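Local atomic coordinates of cupin domain protein (Microcystis aeruginosa DIANCHI905, PDB entry 5ZBF), a protein that probably acts as an iron-binding cupin-family isomerase in the biosynthesis of the Choi moiety of aeruginosins. Residues M140-G145 / G193-N198. Sequence-based numbering, arbitrary orientation.
Sequences MKIPSG and GYNSSN
Asn-195 reaches across to the backbone of Ile-142 and Pro-143 with its side-chain amide. CG lies anti to the backbone N (chi1 -178°), which carries it toward the 142-145 backbone. Asn-195 ND2 donates to Ile-142 O at 3.0 Å. The acceptor lies close to the amide plane, but the donor sits well above the plane of the Ile-142 carbonyl. A weak second bond joins Asn-195 ND2 to Pro-143 O at 3.2 Å. ND2 also bonds to Gln-199 O.

The other amide atom works within its own loop. Asn-195 OD1 accepts from Ser-197 N at 3.0 Å and from Ser-197 OG at 2.7 Å. The hydroxyl of Ser-197 approaches in the plane of the Asn-195 side-chain carbonyl, on a lone pair of OD1. An alanine at Asn-195 would probably leave the Ile-142 carbonyl without this donor and free the Ser-197 loop to shift.

Two further bonds end on backbone carbonyls. Gly-145 N donates to Asn-195 O at 2.8 Å. Ser-144 OG donates to Ser-197 O at 2.7 Å; the hydroxyl meets a lone pair of Ser-197 O, level with that carbonyl. One water bridges Ser-144 OG and Asn-198 OD1, donating to both.

Few contacts are van der Waals alone. Ile-142 CG2 meets Asn-195 CB at 3.8 Å, and the two side chains run alongside one another with opposite headings. Gly-145 O lies near the ring plane of Tyr-194, at the edge, nearest CE1.

Asn-195 OD1 and Ser-197 N form an Asx turn. It shapes the loop after strand 190-194, and the bonds of Asn-195, Gly-145 and Ser-144 tie this loop to the one after strand 135-142, within the second cupin domain of this bicupin chain.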
loop_
_atom_site.group_PDB
_atom_site.type_symbol
_atom_site.label_atom_id
_atom_site.label_comp_id
_atom_site.label_asym_id
_atom_site.label_seq_id
_atom_site.Cartn_x
_atom_site.Cartn_y
_atom_site.Cartn_z
ATOM N N MET A 140 -2.559 6.184 -9.211
ATOM C CA MET A 140 -2.548 7.085 -10.357
ATOM C C MET A 140 -1.685 6.569 -11.484
ATOM O O MET A 140 -0.688 5.892 -11.250
ATOM C CB MET A 140 -2.029 8.449 -9.926
ATOM C CG MET A 140 -0.581 8.456 -9.489
ATOM S SD MET A 140 -0.137 10.034 -8.754
ATOM C CE MET A 140 -0.298 11.130 -10.152
ATOM N N LYS A 141 -2.065 6.929 -12.707
ATOM C CA LYS A 141 -1.281 6.572 -13.879
ATOM C C LYS A 141 -0.244 7.651 -14.119
ATOM O O LYS A 141 -0.584 8.844 -14.181
ATOM C CB LYS A 141 -2.173 6.408 -15.108
ATOM C CG LYS A 141 -2.897 5.079 -15.133
ATOM C CD LYS A 141 -3.429 4.730 -16.515
ATOM C CE LYS A 141 -3.532 3.224 -16.702
ATOM N NZ LYS A 141 -4.648 2.632 -15.922
ATOM N N ILE A 142 1.009 7.230 -14.227
ATOM C CA ILE A 142 2.114 8.101 -14.621
ATOM C C ILE A 142 2.295 7.906 -16.123
ATOM O O ILE A 142 2.761 6.856 -16.547
ATOM C CB ILE A 142 3.432 7.737 -13.895
ATOM C CG1 ILE A 142 3.238 7.673 -12.365
ATOM C CG2 ILE A 142 4.535 8.730 -14.262
ATOM C CD1 ILE A 142 2.742 8.957 -11.729
ATOM N N PRO A 143 1.919 8.908 -16.942
ATOM C CA PRO A 143 2.012 8.689 -18.393
ATOM C C PRO A 143 3.433 8.435 -18.900
ATOM O O PRO A 143 4.397 8.884 -18.289
ATOM C CB PRO A 143 1.474 9.999 -18.978
ATOM C CG PRO A 143 0.638 10.592 -17.896
ATOM C CD PRO A 143 1.329 10.219 -16.621
ATOM N N SER A 144 3.555 7.719 -20.011
ATOM C CA SER A 144 4.842 7.548 -20.682
ATOM C C SER A 144 5.516 8.897 -20.871
ATOM O O SER A 144 4.893 9.837 -21.358
ATOM C CB SER A 144 4.662 6.900 -22.053
ATOM O OG SER A 144 5.891 6.892 -22.750
ATOM N N GLY A 145 6.776 8.996 -20.466
ATOM C CA GLY A 145 7.537 10.239 -20.617
ATOM C C GLY A 145 7.383 11.259 -19.501
ATOM O O GLY A 145 8.143 12.228 -19.442
ATOM N N GLY A 193 10.820 11.708 -9.840
ATOM C CA GLY A 193 10.680 10.472 -10.584
ATOM C C GLY A 193 10.511 10.727 -12.056
ATOM O O GLY A 193 10.239 11.849 -12.479
ATOM N N TYR A 194 10.674 9.682 -12.846
ATOM C CA TYR A 194 10.597 9.831 -14.285
ATOM C C TYR A 194 10.216 8.500 -14.915
ATOM O O TYR A 194 10.883 7.482 -14.688
ATOM C CB TYR A 194 11.947 10.354 -14.799
ATOM C CG TYR A 194 12.162 10.314 -16.293
ATOM C CD1 TYR A 194 11.132 10.616 -17.189
ATOM C CD2 TYR A 194 13.423 10.045 -16.813
ATOM C CE1 TYR A 194 11.343 10.586 -18.558
ATOM C CE2 TYR A 194 13.649 10.027 -18.179
ATOM C CZ TYR A 194 12.606 10.297 -19.047
ATOM O OH TYR A 194 12.842 10.283 -20.402
ATOM N N ASN A 195 9.118 8.516 -15.666
ATOM C CA ASN A 195 8.707 7.374 -16.457
ATOM C C ASN A 195 9.354 7.445 -17.832
ATOM O O ASN A 195 8.824 8.080 -18.749
ATOM C CB ASN A 195 7.186 7.304 -16.586
ATOM C CG ASN A 195 6.727 6.081 -17.371
ATOM O OD1 ASN A 195 7.543 5.262 -17.801
ATOM N ND2 ASN A 195 5.425 5.953 -17.563
ATOM N N SER A 196 10.508 6.797 -17.961
ATOM C CA SER A 196 11.243 6.764 -19.226
ATOM C C SER A 196 10.803 5.602 -20.124
ATOM O O SER A 196 11.418 5.358 -21.154
ATOM C CB SER A 196 12.743 6.650 -18.955
ATOM O OG SER A 196 13.009 5.532 -18.139
ATOM N N SER A 197 9.765 4.871 -19.718
ATOM C CA SER A 197 9.244 3.752 -20.513
ATOM C C SER A 197 8.195 4.228 -21.518
ATOM O O SER A 197 7.729 5.366 -21.441
ATOM C CB SER A 197 8.638 2.685 -19.597
ATOM O OG SER A 197 7.312 3.015 -19.226
ATOM N N ASN A 198 7.822 3.354 -22.456
ATOM C CA ASN A 198 6.795 3.685 -23.458
ATOM C C ASN A 198 5.368 3.284 -23.038
ATOM O O ASN A 198 4.447 3.276 -23.861
ATOM C CB ASN A 198 7.152 3.077 -24.829
ATOM C CG ASN A 198 8.148 3.926 -25.597
ATOM O OD1 ASN A 198 7.796 4.969 -26.158
ATOM N ND2 ASN A 198 9.398 3.486 -25.625
HETATM O O HOH W 1 5.978 7.212 -25.501
#